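Local coordinates for chitin oligosaccahride binding protein NagB1 (Paenibacillus sp. FPU-7, PDB 7EHP) that binds short chitin oligosaccharides such as N,N'-diacetylchitobiose and probably hands them on for uptake as an extracellular solute-binding protein, at residues Val14-Lys19 with Leu317-Ile322. Residues are numbered along the deposited sequence; the frame is centred on the assembly and turned at random.
With NAG (2-acetamido-2-deoxy-beta-D-glucopyranose), chain C.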
ATOM      1  N   VAL A  14      -8.278  12.982   1.156  1.00 18.08           N
ATOM      2  CA  VAL A  14      -8.586  12.185  -0.042  1.00 21.13           C
ATOM      3  C   VAL A  14     -10.024  12.417  -0.508  1.00 20.58           C
ATOM      4  O   VAL A  14     -10.645  11.531  -1.108  1.00 15.69           O
ATOM      5  CB  VAL A  14      -8.326  10.677   0.168  1.00 22.67           C
ATOM      6  CG1 VAL A  14      -6.842  10.411   0.465  1.00 17.28           C
ATOM      7  CG2 VAL A  14      -9.251  10.067   1.246  1.00 14.29           C
ATOM      8  N   ARG A  15     -10.548  13.621  -0.262  1.00 21.38           N
ATOM      9  CA  ARG A  15     -11.927  13.938  -0.625  1.00 14.85           C
ATOM     10  C   ARG A  15     -12.209  13.693  -2.107  1.00 18.71           C
ATOM     11  O   ARG A  15     -13.281  13.191  -2.466  1.00 19.70           O
ATOM     12  CB  ARG A  15     -12.233  15.389  -0.240  1.00 14.85           C
ATOM     13  CG  ARG A  15     -13.560  15.936  -0.758  1.00 17.81           C
ATOM     14  CD  ARG A  15     -14.770  15.224  -0.164  1.00 18.58           C
ATOM     15  NE  ARG A  15     -15.980  15.488  -0.946  1.00 15.60           N
ATOM     16  CZ  ARG A  15     -17.012  14.647  -1.045  1.00 18.60           C
ATOM     17  NH1 ARG A  15     -16.998  13.484  -0.392  1.00 17.50           N
ATOM     18  NH2 ARG A  15     -18.068  14.976  -1.785  1.00 16.30           N
ATOM     19  N   LEU A  16     -11.270  14.030  -2.993  1.00 21.24           N
ATOM     20  CA  LEU A  16     -11.544  13.815  -4.416  1.00 18.11           C
ATOM     21  C   LEU A  16     -11.779  12.338  -4.729  1.00 19.72           C
ATOM     22  O   LEU A  16     -12.619  12.009  -5.581  1.00 17.11           O
ATOM     23  CB  LEU A  16     -10.400  14.366  -5.269  1.00 17.91           C
ATOM     24  CG  LEU A  16     -10.319  15.892  -5.294  1.00 24.89           C
ATOM     25  CD1 LEU A  16      -8.986  16.322  -5.885  1.00 25.36           C
ATOM     26  CD2 LEU A  16     -11.485  16.490  -6.085  1.00 18.64           C
ATOM     27  N   ARG A  17     -11.077  11.436  -4.030  1.00 15.33           N
ATOM     28  CA  ARG A  17     -11.299  10.004  -4.243  1.00 15.50           C
ATOM     29  C   ARG A  17     -12.692   9.578  -3.782  1.00 16.83           C
ATOM     30  O   ARG A  17     -13.326   8.734  -4.427  1.00 16.96           O
ATOM     31  CB  ARG A  17     -10.231   9.183  -3.522  1.00 16.22           C
ATOM     32  CG  ARG A  17      -8.808   9.451  -4.010  1.00 18.66           C
ATOM     33  CD  ARG A  17      -7.837   8.409  -3.483  1.00 16.01           C
ATOM     34  NE  ARG A  17      -7.866   7.183  -4.277  1.00 19.72           N
ATOM     35  CZ  ARG A  17      -7.023   6.169  -4.105  1.00 18.40           C
ATOM     36  NH1 ARG A  17      -6.095   6.243  -3.163  1.00 15.80           N
ATOM     37  NH2 ARG A  17      -7.112   5.079  -4.861  1.00 11.45           N
ATOM     38  N   LEU A  18     -13.184  10.139  -2.669  1.00 17.93           N
ATOM     39  CA  LEU A  18     -14.543   9.819  -2.237  1.00 15.72           C
ATOM     40  C   LEU A  18     -15.574  10.438  -3.175  1.00 19.33           C
ATOM     41  O   LEU A  18     -16.573   9.795  -3.528  1.00 17.38           O
ATOM     42  CB  LEU A  18     -14.788  10.287  -0.809  1.00 15.70           C
ATOM     43  CG  LEU A  18     -16.172  10.002  -0.199  1.00 21.17           C
ATOM     44  CD1 LEU A  18     -16.676   8.574  -0.459  1.00 15.99           C
ATOM     45  CD2 LEU A  18     -16.161  10.318   1.292  1.00 17.12           C
ATOM     46  N   LYS A  19     -15.348  11.683  -3.585  1.00 14.97           N
ATOM     47  CA  LYS A  19     -16.234  12.319  -4.551  1.00 16.70           C
ATOM     48  C   LYS A  19     -16.357  11.486  -5.823  1.00 19.01           C
ATOM     49  O   LYS A  19     -17.449  11.391  -6.401  1.00 23.24           O
ATOM     50  CB  LYS A  19     -15.731  13.730  -4.859  1.00 22.17           C
ATOM     51  CG  LYS A  19     -16.577  14.488  -5.868  1.00 22.93           C
ATOM     52  CD  LYS A  19     -18.038  14.565  -5.436  1.00 26.79           C
ATOM     53  CE  LYS A  19     -18.744  15.727  -6.142  1.00 31.35           C
ATOM     54  NZ  LYS A  19     -18.977  15.384  -7.572  1.00 31.01           N
ATOM     55  N   LEU A 317      -5.893   9.408 -11.741  1.00 22.02           N
ATOM     56  CA  LEU A 317      -4.493   9.728 -12.005  1.00 20.79           C
ATOM     57  C   LEU A 317      -4.286  11.237 -12.048  1.00 19.27           C
ATOM     58  O   LEU A 317      -3.384  11.773 -11.393  1.00 22.04           O
ATOM     59  CB  LEU A 317      -4.043   9.087 -13.320  1.00 17.70           C
ATOM     60  CG  LEU A 317      -2.648   9.523 -13.776  1.00 18.95           C
ATOM     61  CD1 LEU A 317      -1.603   9.066 -12.747  1.00 19.33           C
ATOM     62  CD2 LEU A 317      -2.308   8.976 -15.159  1.00 26.36           C
ATOM     63  N   LYS A 318      -5.135  11.933 -12.810  1.00 20.68           N
ATOM     64  CA  LYS A 318      -5.026  13.375 -12.989  1.00 24.35           C
ATOM     65  C   LYS A 318      -5.343  14.119 -11.701  1.00 27.27           C
ATOM     66  O   LYS A 318      -4.649  15.079 -11.344  1.00 22.91           O
ATOM     67  CB  LYS A 318      -5.974  13.808 -14.110  1.00 22.52           C
ATOM     68  CG  LYS A 318      -5.938  15.278 -14.518  1.00 35.83           C
ATOM     69  CD  LYS A 318      -7.162  15.601 -15.382  1.00 36.91           C
ATOM     70  CE  LYS A 318      -7.119  16.994 -15.989  1.00 45.16           C
ATOM     71  NZ  LYS A 318      -8.345  17.252 -16.816  1.00 53.95           N
ATOM     72  N   GLU A 319      -6.386  13.683 -10.988  1.00 19.72           N
ATOM     73  CA  GLU A 319      -6.861  14.394  -9.807  1.00 25.19           C
ATOM     74  C   GLU A 319      -6.008  14.136  -8.574  1.00 22.88           C
ATOM     75  O   GLU A 319      -5.871  15.013  -7.713  1.00 19.85           O
ATOM     76  CB  GLU A 319      -8.296  13.976  -9.502  1.00 22.31           C
ATOM     77  CG  GLU A 319      -9.333  14.653 -10.347  1.00 23.72           C
ATOM     78  CD  GLU A 319     -10.725  14.273  -9.929  1.00 28.32           C
ATOM     79  OE1 GLU A 319     -11.684  14.790 -10.552  1.00 24.09           O
ATOM     80  OE2 GLU A 319     -10.855  13.443  -8.991  1.00 20.51           O
ATOM     81  N   SER A 320      -5.458  12.940  -8.455  1.00 21.52           N
ATOM     82  CA  SER A 320      -4.929  12.508  -7.184  1.00 20.85           C
ATOM     83  C   SER A 320      -3.627  11.731  -7.301  1.00 20.21           C
ATOM     84  O   SER A 320      -3.087  11.336  -6.271  1.00 15.75           O
ATOM     85  CB  SER A 320      -5.982  11.663  -6.448  1.00 22.17           C
ATOM     86  OG  SER A 320      -7.074  12.445  -5.983  1.00 18.05           O
ATOM     87  N   GLY A 321      -3.114  11.501  -8.509  1.00 20.79           N
ATOM     88  CA  GLY A 321      -1.833  10.850  -8.694  1.00 16.24           C
ATOM     89  C   GLY A 321      -1.854   9.342  -8.607  1.00 23.24           C
ATOM     90  O   GLY A 321      -0.784   8.716  -8.630  1.00 17.00           O
ATOM     91  N   ILE A 322      -3.031   8.732  -8.508  1.00 18.66           N
ATOM     92  CA  ILE A 322      -3.088   7.283  -8.358  1.00 19.24           C
ATOM     93  C   ILE A 322      -2.768   6.604  -9.681  1.00 19.65           C
ATOM     94  O   ILE A 322      -3.440   6.829 -10.694  1.00 22.12           O
ATOM     95  CB  ILE A 322      -4.441   6.836  -7.781  1.00 21.23           C
ATOM     96  CG1 ILE A 322      -4.544   7.284  -6.316  1.00 23.51           C
ATOM     97  CG2 ILE A 322      -4.590   5.342  -7.849  1.00 22.85           C
ATOM     98  CD1 ILE A 322      -5.083   8.569  -6.121  1.00 26.95           C
TER
HETATM   99  C1  NAG C   1      -5.236   3.239  -0.287  1.00 17.58           C
HETATM  100  C2  NAG C   1      -4.446   2.280  -1.173  1.00 17.48           C
HETATM  101  C3  NAG C   1      -3.868   1.142  -0.332  1.00 17.33           C
HETATM  102  C4  NAG C   1      -3.168   1.661   0.928  1.00 14.46           C
HETATM  103  C5  NAG C   1      -4.007   2.744   1.622  1.00 18.25           C
HETATM  104  C6  NAG C   1      -3.342   3.417   2.804  1.00 20.80           C
HETATM  105  C7  NAG C   1      -5.459   2.369  -3.418  1.00 15.67           C
HETATM  106  C8  NAG C   1      -6.308   1.639  -4.417  1.00 14.79           C
HETATM  107  N2  NAG C   1      -5.267   1.745  -2.250  1.00 15.09           N
HETATM  108  O1  NAG C   1      -5.793   4.244  -1.063  1.00 33.12           O
HETATM  109  O3  NAG C   1      -2.986   0.372  -1.145  1.00 15.87           O
HETATM  110  O4  NAG C   1      -3.113   0.581   1.853  1.00 14.48           O
HETATM  111  O5  NAG C   1      -4.381   3.775   0.699  1.00 17.31           O
HETATM  112  O6  NAG C   1      -4.304   4.158   3.551  1.00 16.44           O
HETATM  113  O7  NAG C   1      -4.980   3.477  -3.656  1.00 17.72           O
HETATM  114  O   HOH W   1     -13.134  13.634  -7.784  1.00 14.10           O
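Glu319 and Leu16 meet where the last turn of helix 310-320 packs against the first turn of helix 15-31, beside the sugar cleft of this periplasmic-binding-protein-like fold. Glu319 comes first along the later segment. Its backbone O lies 3.8 Å from Leu16 CD1, and its OE2 rests near Leu16 CB. Beyond CG the Glu319 chain is extended. This carries the carboxylate to a water, which gives one hydrogen to Glu319 OE2 and another to Leu16 O, the latter at 2.8 Å. No direct hydrogen bond joins the two segments, so this water supplies their polar link. The other carboxylate oxygen, OE1, forms a salt bridge with Arg315 NE on its own helix.

Ser320 follows and is buried. Its OG touches the near carbons of two side chains, Leu16 CB at 3.9 Å and Arg17 CG at 4.0 Å. Its backbone O accepts a hydrogen bond from Ser247 OG. Gly321 is the first residue to leave helical geometry, with positive phi, and the chain turns to bring in Ile322.

Ile322 and Arg17 reach toward each other tip to tip. Ile322 CG1 lies over the centre of one guanidinium face, 3.5 Å from Arg17 CZ, while CD1 touches NE and CG2 approaches NH2. The Arg17 chain bends at chi3 (81°), which places NE beside the isoleucine. Arg17 belongs to the glycan pocket, and Ile322 covers one face of its guanidinium, whose edge faces the glycan. Asp44 and Asn284 also hydrogen-bond this N-acetylglucosamine. At the guanidinium edge the acetamide O7 lies in plane and takes two hydrogen bonds, both bent from straight. Arg17 NH1 donates to O7 at 3.0 Å, with an N-H...O angle of 144°. Arg17 NH2 donates to the same O7 at 2.9 Å, with an angle of 149°.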